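Local coordinates for protein xylose isomerase-like TIM barrel (Anabaena variabilis ATCC 29413, PDB 2QW5) that binds zinc and D-xylose at the mouth of a TIM barrel and may act as a sugar phosphate isomerase or epimerase, at residues Ala181-Ile185 against Leu199-Leu203; Ile130-Tyr134 against Leu155-Tyr159; Pro193-Ser197 against Glu220-Glu225. All coordinates share one frame. Residue numbers count along the deposited sequence, not the author numbering.

Interaction 1 of 3, residues Ala181-Ile185 against Leu199-Leu203. With ZN (zinc ion), chain D; XLS (D-xylose), chain C.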
loop_
_atom_site.group_PDB
_atom_site.type_symbol
_atom_site.label_atom_id
_atom_site.label_comp_id
_atom_site.label_asym_id
_atom_site.label_seq_id
_atom_site.Cartn_x
_atom_site.Cartn_y
_atom_site.Cartn_z
ATOM N N ALA A 181 25.510 9.062 -18.667
ATOM C CA ALA A 181 25.921 7.810 -17.964
ATOM C C ALA A 181 24.719 7.140 -17.335
ATOM O O ALA A 181 24.337 7.491 -16.234
ATOM C CB ALA A 181 26.989 8.104 -16.933
ATOM N N ILE A 182 24.116 6.173 -18.063
ATOM C CA ILE A 182 22.958 5.402 -17.605
ATOM C C ILE A 182 23.401 4.422 -16.525
ATOM O O ILE A 182 24.437 3.773 -16.649
ATOM C CB ILE A 182 22.259 4.609 -18.737
ATOM C CG1 ILE A 182 21.807 5.515 -19.890
ATOM C CG2 ILE A 182 21.009 3.876 -18.193
ATOM C CD1 ILE A 182 21.301 4.723 -21.193
ATOM N N GLU A 183 22.591 4.294 -15.477
ATOM C CA GLU A 183 22.949 3.504 -14.305
ATOM C C GLU A 183 22.162 2.189 -14.174
ATOM O O GLU A 183 20.936 2.217 -14.116
ATOM C CB GLU A 183 22.720 4.368 -13.046
ATOM C CG GLU A 183 23.299 3.745 -11.767
ATOM C CD GLU A 183 23.026 4.560 -10.521
ATOM O OE1 GLU A 183 22.118 5.437 -10.575
ATOM O OE2 GLU A 183 23.737 4.287 -9.497
ATOM N N PRO A 184 22.868 1.030 -14.156
ATOM C CA PRO A 184 22.227 -0.213 -13.736
ATOM C C PRO A 184 21.976 -0.049 -12.240
ATOM O O PRO A 184 22.880 0.388 -11.526
ATOM C CB PRO A 184 23.289 -1.283 -13.980
ATOM C CG PRO A 184 24.334 -0.631 -14.800
ATOM C CD PRO A 184 24.285 0.802 -14.490
ATOM N N ILE A 185 20.749 -0.306 -11.803
ATOM C CA ILE A 185 20.341 -0.125 -10.389
ATOM C C ILE A 185 19.719 -1.429 -9.924
ATOM O O ILE A 185 18.964 -2.023 -10.665
ATOM C CB ILE A 185 19.346 1.045 -10.270
ATOM C CG1 ILE A 185 20.091 2.376 -10.437
ATOM C CG2 ILE A 185 18.601 1.055 -8.923
ATOM C CD1 ILE A 185 19.219 3.612 -10.537
ATOM N N LEU A 199 21.907 -3.458 -19.416
ATOM C CA LEU A 199 22.214 -2.133 -19.988
ATOM C C LEU A 199 23.057 -2.232 -21.281
ATOM O O LEU A 199 22.853 -1.442 -22.200
ATOM C CB LEU A 199 22.908 -1.242 -18.970
ATOM C CG LEU A 199 23.206 0.198 -19.368
ATOM C CD1 LEU A 199 22.000 0.903 -19.988
ATOM C CD2 LEU A 199 23.718 0.948 -18.135
ATOM N N ILE A 200 23.980 -3.200 -21.337
ATOM C CA ILE A 200 24.807 -3.426 -22.512
ATOM C C ILE A 200 23.901 -3.834 -23.668
ATOM O O ILE A 200 24.048 -3.299 -24.781
ATOM C CB ILE A 200 25.937 -4.427 -22.270
ATOM C CG1 ILE A 200 27.093 -3.742 -21.517
ATOM C CG2 ILE A 200 26.502 -4.956 -23.598
ATOM C CD1 ILE A 200 28.158 -4.671 -21.020
ATOM N N GLU A 201 22.950 -4.721 -23.400
ATOM C CA GLU A 201 21.946 -5.132 -24.407
ATOM C C GLU A 201 21.090 -3.946 -24.923
ATOM O O GLU A 201 20.835 -3.830 -26.125
ATOM C CB GLU A 201 21.059 -6.231 -23.828
ATOM C CG GLU A 201 20.051 -6.864 -24.836
ATOM C CD GLU A 201 19.314 -8.121 -24.287
ATOM O OE1 GLU A 201 19.615 -8.616 -23.153
ATOM O OE2 GLU A 201 18.419 -8.612 -25.017
ATOM N N PHE A 202 20.672 -3.065 -24.009
ATOM C CA PHE A 202 19.912 -1.862 -24.353
ATOM C C PHE A 202 20.711 -0.976 -25.294
ATOM O O PHE A 202 20.179 -0.516 -26.337
ATOM C CB PHE A 202 19.522 -1.055 -23.092
ATOM C CG PHE A 202 18.879 0.287 -23.397
ATOM C CD1 PHE A 202 17.546 0.360 -23.760
ATOM C CD2 PHE A 202 19.617 1.461 -23.355
ATOM C CE1 PHE A 202 16.944 1.587 -24.068
ATOM C CE2 PHE A 202 19.019 2.718 -23.673
ATOM C CZ PHE A 202 17.677 2.769 -24.013
ATOM N N LEU A 203 21.962 -0.720 -24.916
ATOM C CA LEU A 203 22.865 0.128 -25.704
ATOM C C LEU A 203 23.178 -0.364 -27.113
ATOM O O LEU A 203 23.543 0.460 -27.942
ATOM C CB LEU A 203 24.143 0.442 -24.956
ATOM C CG LEU A 203 23.967 1.335 -23.714
ATOM C CD1 LEU A 203 25.227 1.297 -22.919
ATOM C CD2 LEU A 203 23.596 2.784 -24.012
HETATM ZN ZN ZN D . 24.516 5.308 -7.789
HETATM C C1 XLS C . 19.804 5.651 -6.672
HETATM C C2 XLS C . 19.356 6.501 -7.855
HETATM C C3 XLS C . 18.145 7.449 -7.541
HETATM C C4 XLS C . 18.219 8.804 -8.217
HETATM O O1 XLS C . 20.289 4.306 -6.748
HETATM O O2 XLS C . 20.457 7.177 -8.462
HETATM O O3 XLS C . 17.843 7.754 -6.179
HETATM O O4 XLS C . 18.467 8.604 -9.579
HETATM O O HOH W 1 22.745 4.927 -6.875
#
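This is a buried, mainly apolar strand-to-helix contact inside one beta-alpha-beta unit of the TIM barrel, where the end of strand 179-182 and the loop after it pack against helix 196-203. Ile182 and Leu199 bear most of it, each with its CA-to-CB bond pointing at the other segment. Ile182 CG2 lies 3.6 Å from Leu199 CD1, while Ile182 CD1 comes within 3.9 Å of Phe202 CE2 and 4.1 Å of Leu203 CD2. A beta-branched residue suits a strand, and its two arms let it touch three helix residues, placed at positions i, i+3 and i+4 so that they share one face of the helix. Leu199 also reaches the backbone: its CD2 sits 3.3 Å from Ile182 O and 3.7 Å from Pro184 CD, so the proline ring extends the apolar surface just past the strand. No hydrogen bond crosses the interface.

Glu183 points away from the helix to the barrel mouth, where Glu183 OE2 binds ZN at 2.1 Å beside Asp216, Gln247, Glu281 and water 1. That water, 2.0 Å from ZN, donates a hydrogen bond to XLS O1 at 2.5 Å, linking metal and sugar, and Glu183 OE1 accepts one from XLS O2 at 3.2 Å. Ile185 CD1 is 3.9 Å from XLS C2. As usual in TIM barrels, outward residues hold the helical layer and C-terminal strand ends build the site.

Strand 179-182 is hydrogen-bonded to its parallel neighbours 125-128 and 211-216. Leu199 and Leu203 also touch Val213 and Val211 of strand 211-216, and Ile200 meets the neighbouring helix 227-240.

Interaction 2 of 3, residues Ile130-Tyr134 against Leu155-Tyr159. With XLS (D-xylose), chain C.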
loop_
_atom_site.group_PDB
_atom_site.type_symbol
_atom_site.label_atom_id
_atom_site.label_comp_id
_atom_site.label_asym_id
_atom_site.label_seq_id
_atom_site.Cartn_x
_atom_site.Cartn_y
_atom_site.Cartn_z
ATOM N N ILE A 130 17.733 7.068 -16.454
ATOM C CA ILE A 130 17.098 7.876 -17.487
ATOM C C ILE A 130 16.392 7.072 -18.632
ATOM O O ILE A 130 16.019 7.677 -19.642
ATOM C CB ILE A 130 18.076 8.937 -18.054
ATOM C CG1 ILE A 130 19.292 8.308 -18.753
ATOM C CG2 ILE A 130 18.549 9.929 -16.889
ATOM C CD1 ILE A 130 20.158 9.285 -19.488
ATOM N N VAL A 131 16.235 5.750 -18.454
ATOM C CA VAL A 131 15.555 4.871 -19.433
ATOM C C VAL A 131 14.170 4.480 -18.889
ATOM O O VAL A 131 13.143 4.883 -19.426
ATOM C CB VAL A 131 16.422 3.651 -19.750
ATOM C CG1 VAL A 131 15.741 2.765 -20.826
ATOM C CG2 VAL A 131 17.849 4.085 -20.191
ATOM N N ILE A 132 14.142 3.670 -17.840
ATOM C CA ILE A 132 12.919 3.235 -17.199
ATOM C C ILE A 132 12.809 4.159 -15.943
ATOM O O ILE A 132 13.837 4.348 -15.258
ATOM C CB ILE A 132 13.015 1.769 -16.731
ATOM C CG1 ILE A 132 13.382 0.819 -17.902
ATOM C CG2 ILE A 132 11.724 1.321 -16.030
ATOM C CD1 ILE A 132 12.368 0.779 -19.001
ATOM N N PRO A 133 11.610 4.726 -15.664
ATOM C CA PRO A 133 11.364 5.583 -14.486
ATOM C C PRO A 133 11.819 4.945 -13.188
ATOM O O PRO A 133 11.488 3.801 -12.936
ATOM C CB PRO A 133 9.846 5.742 -14.491
ATOM C CG PRO A 133 9.504 5.731 -15.925
ATOM C CD PRO A 133 10.384 4.640 -16.487
ATOM N N TYR A 134 12.566 5.697 -12.376
ATOM C CA TYR A 134 13.171 5.144 -11.183
ATOM C C TYR A 134 12.132 4.743 -10.151
ATOM O O TYR A 134 11.312 5.564 -9.767
ATOM C CB TYR A 134 14.153 6.136 -10.544
ATOM C CG TYR A 134 14.645 5.662 -9.204
ATOM C CD1 TYR A 134 15.642 4.690 -9.109
ATOM C CD2 TYR A 134 14.111 6.182 -8.017
ATOM C CE1 TYR A 134 16.084 4.231 -7.888
ATOM C CE2 TYR A 134 14.533 5.712 -6.795
ATOM C CZ TYR A 134 15.521 4.751 -6.733
ATOM O OH TYR A 134 15.931 4.319 -5.518
ATOM N N LEU A 155 9.541 -5.537 -20.210
ATOM C CA LEU A 155 10.692 -4.651 -20.388
ATOM C C LEU A 155 11.276 -4.606 -21.792
ATOM O O LEU A 155 11.864 -3.592 -22.155
ATOM C CB LEU A 155 11.789 -4.917 -19.365
ATOM C CG LEU A 155 11.519 -4.550 -17.905
ATOM C CD1 LEU A 155 12.617 -5.150 -17.026
ATOM C CD2 LEU A 155 11.369 -3.030 -17.687
ATOM N N LYS A 156 11.129 -5.681 -22.577
ATOM C CA LYS A 156 11.618 -5.666 -23.979
ATOM C C LYS A 156 10.933 -4.582 -24.791
ATOM O O LYS A 156 11.586 -3.908 -25.592
ATOM C CB LYS A 156 11.398 -7.005 -24.681
ATOM C CG LYS A 156 12.170 -8.179 -24.117
ATOM C CD LYS A 156 11.689 -9.469 -24.826
ATOM C CE LYS A 156 12.413 -10.688 -24.283
ATOM N NZ LYS A 156 12.027 -11.914 -25.026
ATOM N N VAL A 157 9.630 -4.395 -24.549
ATOM C CA VAL A 157 8.837 -3.385 -25.263
ATOM C C VAL A 157 9.257 -1.979 -24.802
ATOM O O VAL A 157 9.426 -1.091 -25.627
ATOM C CB VAL A 157 7.314 -3.592 -25.094
ATOM C CG1 VAL A 157 6.512 -2.526 -25.889
ATOM C CG2 VAL A 157 6.917 -4.986 -25.490
ATOM N N ARG A 158 9.479 -1.811 -23.491
ATOM C CA ARG A 158 9.898 -0.534 -22.920
ATOM C C ARG A 158 11.273 -0.141 -23.440
ATOM O O ARG A 158 11.473 1.006 -23.879
ATOM C CB ARG A 158 9.922 -0.606 -21.381
ATOM C CG ARG A 158 8.575 -0.996 -20.737
ATOM C CD ARG A 158 7.511 0.110 -20.791
ATOM N NE ARG A 158 7.908 1.202 -19.897
ATOM C CZ ARG A 158 7.734 1.237 -18.572
ATOM N NH1 ARG A 158 7.093 0.270 -17.919
ATOM N NH2 ARG A 158 8.196 2.280 -17.887
ATOM N N TYR A 159 12.207 -1.093 -23.455
ATOM C CA TYR A 159 13.547 -0.828 -23.991
ATOM C C TYR A 159 13.493 -0.454 -25.489
ATOM O O TYR A 159 14.140 0.492 -25.893
ATOM C CB TYR A 159 14.509 -1.988 -23.727
ATOM C CG TYR A 159 14.828 -2.222 -22.252
ATOM C CD1 TYR A 159 15.100 -1.160 -21.380
ATOM C CD2 TYR A 159 14.934 -3.512 -21.749
ATOM C CE1 TYR A 159 15.402 -1.401 -20.010
ATOM C CE2 TYR A 159 15.231 -3.768 -20.389
ATOM C CZ TYR A 159 15.479 -2.711 -19.535
ATOM O OH TYR A 159 15.777 -2.993 -18.224
HETATM C C1 XLS C . 19.804 5.651 -6.672
HETATM C C2 XLS C . 19.356 6.501 -7.855
HETATM C C3 XLS C . 18.145 7.449 -7.541
HETATM C C4 XLS C . 18.219 8.804 -8.217
HETATM O O1 XLS C . 20.289 4.306 -6.748
HETATM O O2 XLS C . 20.457 7.177 -8.462
HETATM O O3 XLS C . 17.843 7.754 -6.179
HETATM O O4 XLS C . 18.467 8.604 -9.579
#
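Hydrophobic packing carries most of this contact. Ile132 points at helix 148-176 and lies among three of its residues: Ile132 CD1 is 4.2 Å from Leu155 CD2 and 3.7 Å from Arg158 CB, part of the apolar stem of the arginine, and Ile132 CG1 is 3.7 Å from Tyr159 CE1. A branched aliphatic residue can meet all three, because positions i, i+3 and i+4 lie on one face of the helix. Val131 CG1 adds a contact at the edge of the Tyr159 ring, 4.0 Å from Tyr159 CD1.

The segment 130-134 belongs to the loop that follows strand 125-128 of the TIM barrel. Such loops at the C-terminal strand ends form the active-site mouth, and this one brings Tyr134 to the sugar: XLS O3 lies over one face of its ring, 3.8 Å from Tyr134 CZ, while the hydroxyl is hydrogen-bonded to Glu189.

No hydrogen bond joins the two segments, and the polar end of Arg158 has its partners outside them. Its guanidinium meets Pro133 edge-on, with Arg158 NH2 3.5 Å from Pro133 CD. NH2 also forms a salt bridge with Asp95, NE is hydrogen-bonded to Ser97, both in a loop, and NH1 to His154 of the same helix.

Interaction 3 of 3, residues Pro193-Ser197 against Glu220-Glu225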
loop_
_atom_site.group_PDB
_atom_site.type_symbol
_atom_site.label_atom_id
_atom_site.label_comp_id
_atom_site.label_asym_id
_atom_site.label_seq_id
_atom_site.Cartn_x
_atom_site.Cartn_y
_atom_site.Cartn_z
ATOM N N PRO A 193 16.971 -1.063 -15.985
ATOM C CA PRO A 193 17.949 -2.170 -16.078
ATOM C C PRO A 193 18.653 -2.379 -14.730
ATOM O O PRO A 193 19.032 -1.400 -14.064
ATOM C CB PRO A 193 18.910 -1.725 -17.194
ATOM C CG PRO A 193 18.785 -0.219 -17.230
ATOM C CD PRO A 193 17.372 0.109 -16.798
ATOM N N ASN A 194 18.743 -3.645 -14.305
ATOM C CA ASN A 194 19.359 -3.982 -13.019
ATOM C C ASN A 194 20.839 -4.359 -13.100
ATOM O O ASN A 194 21.625 -4.038 -12.182
ATOM C CB ASN A 194 18.598 -5.110 -12.289
ATOM C CG ASN A 194 17.117 -4.818 -12.093
ATOM O OD1 ASN A 194 16.275 -5.643 -12.466
ATOM N ND2 ASN A 194 16.793 -3.644 -11.568
ATOM N N LYS A 195 21.199 -5.045 -14.194
ATOM C CA LYS A 195 22.544 -5.543 -14.448
ATOM C C LYS A 195 23.218 -4.851 -15.622
ATOM O O LYS A 195 22.566 -4.358 -16.546
ATOM C CB LYS A 195 22.486 -7.034 -14.777
ATOM C CG LYS A 195 21.838 -7.870 -13.747
ATOM C CD LYS A 195 21.419 -9.228 -14.283
ATOM C CE LYS A 195 22.559 -10.180 -14.387
ATOM N NZ LYS A 195 21.988 -11.543 -14.591
ATOM N N LEU A 196 24.544 -4.892 -15.600
ATOM C CA LEU A 196 25.376 -4.304 -16.642
ATOM C C LEU A 196 25.119 -5.070 -17.953
ATOM O O LEU A 196 25.207 -4.467 -19.017
ATOM C CB LEU A 196 26.873 -4.313 -16.219
ATOM C CG LEU A 196 27.892 -3.291 -16.670
ATOM C CD1 LEU A 196 27.392 -1.878 -16.642
ATOM C CD2 LEU A 196 29.151 -3.440 -15.754
ATOM N N SER A 197 24.766 -6.368 -17.877
ATOM C CA SER A 197 24.420 -7.162 -19.106
ATOM C C SER A 197 23.134 -6.622 -19.770
ATOM O O SER A 197 23.031 -6.550 -21.019
ATOM C CB SER A 197 24.281 -8.661 -18.787
ATOM O OG SER A 197 23.225 -8.890 -17.865
ATOM N N GLU A 220 26.515 -3.124 -8.664
ATOM C CA GLU A 220 27.263 -4.249 -9.288
ATOM C C GLU A 220 27.305 -5.471 -8.365
ATOM O O GLU A 220 27.004 -6.594 -8.777
ATOM C CB GLU A 220 28.680 -3.833 -9.684
ATOM C CG GLU A 220 29.515 -4.938 -10.389
ATOM C CD GLU A 220 28.835 -5.487 -11.614
ATOM O OE1 GLU A 220 28.188 -4.689 -12.318
ATOM O OE2 GLU A 220 28.955 -6.708 -11.876
ATOM N N ILE A 221 27.585 -5.232 -7.089
ATOM C CA ILE A 221 27.645 -6.303 -6.103
ATOM C C ILE A 221 26.273 -6.928 -5.859
ATOM O O ILE A 221 26.186 -8.162 -5.807
ATOM C CB ILE A 221 28.227 -5.803 -4.785
ATOM C CG1 ILE A 221 29.740 -5.556 -4.886
ATOM C CG2 ILE A 221 28.053 -6.911 -3.667
ATOM C CD1 ILE A 221 30.427 -5.271 -6.313
ATOM N N LEU A 222 25.223 -6.097 -5.693
ATOM C CA LEU A 222 23.873 -6.613 -5.398
ATOM C C LEU A 222 23.288 -7.460 -6.507
ATOM O O LEU A 222 22.581 -8.422 -6.204
ATOM C CB LEU A 222 22.864 -5.520 -4.996
ATOM C CG LEU A 222 22.735 -5.292 -3.472
ATOM C CD1 LEU A 222 24.097 -4.991 -2.839
ATOM C CD2 LEU A 222 21.655 -4.229 -3.099
ATOM N N ASP A 223 23.525 -7.087 -7.764
ATOM C CA ASP A 223 22.922 -7.796 -8.928
ATOM C C ASP A 223 23.852 -8.386 -9.984
ATOM O O ASP A 223 23.378 -9.170 -10.836
ATOM C CB ASP A 223 21.929 -6.860 -9.663
ATOM C CG ASP A 223 20.718 -6.508 -8.835
ATOM O OD1 ASP A 223 20.868 -6.230 -7.624
ATOM O OD2 ASP A 223 19.594 -6.515 -9.394
ATOM N N GLY A 224 25.128 -8.025 -9.956
ATOM C CA GLY A 224 26.063 -8.432 -11.005
ATOM C C GLY A 224 26.484 -9.882 -10.999
ATOM O O GLY A 224 26.226 -10.633 -10.070
ATOM N N GLU A 225 27.238 -10.226 -12.022
ATOM C CA GLU A 225 27.580 -11.606 -12.326
ATOM C C GLU A 225 28.935 -12.106 -11.858
ATOM O O GLU A 225 29.349 -13.235 -12.216
ATOM C CB GLU A 225 27.376 -11.784 -13.842
ATOM C CG GLU A 225 25.920 -11.561 -14.222
ATOM C CD GLU A 225 25.627 -11.657 -15.703
ATOM O OE1 GLU A 225 26.066 -10.779 -16.466
ATOM O OE2 GLU A 225 24.873 -12.580 -16.089
HETATM O O HOH W 2 25.737 -5.864 -13.170
HETATM O O HOH W 3 25.726 -8.165 -15.585
#
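Glu220, at the start of the last turn of helix 217-223, sets out sideways, but its carboxylate comes near the start of helix 196-203. Glu220 OE1 lies 3.8 Å from Leu196 CD2 and accepts a hydrogen bond at 2.8 Å from water 2, which in turn accepts one from Leu196 N at 2.9 Å. The water thus relays a carboxylate to a backbone NH of the helix's first turn, whose NH groups have no earlier carbonyl in the helix to bond. Glu220 OE2 is hydrogen-bonded to Trp260 of the second subunit.

Asp223 follows, with Asp223 OD2 3.4 Å from Asn194 CB and Asp223 O 3.5 Å from Lys195 CG. Its carboxylate is held by Thr186 and His187 in the loop after strand 179-182. In this TIM barrel the contact therefore joins loop and helix elements that follow two adjacent strands, 179-182 and 211-216.

At Gly224 the chain leaves helical geometry, although Gly224 N still bonds Glu220 O at 2.6 Å; a side chain here would collide with Glu220 OE2. Glu225 then points back: Glu225 OE2 forms a salt bridge with Lys195 NZ, whose 3.4 Å hydrogen bond is weak, and Glu225 OE1 accepts from water 3 at 2.8 Å, which itself accepts from Ser197 N at 3.1 Å. Ser197, a small residue, has CB 3.6 Å from Glu225 OE1.

Overall arrangement
From the N terminus, interaction 2 comes first, closing the long loop between strand 125-128 and helix 148-176 by packing it onto that helix. The helix leads into strand 179-182, where interaction 1 opens; it closes on helix 196-203, enclosing the loop between them. Interaction 3 starts inside that loop and ends beyond strand 211-216, so it crosses interaction 1, with helix 196-203 common to both, whereas interaction 2 is in series with each. The three also touch: Val131 against Phe202 joins interactions 1 and 2, the Ile185 backbone with Pro193 and Asn194 joins 1 and 3, and Tyr159 against Pro193 joins 2 and 3. Together they link consecutive units of the barrel wall beside the zinc and sugar site.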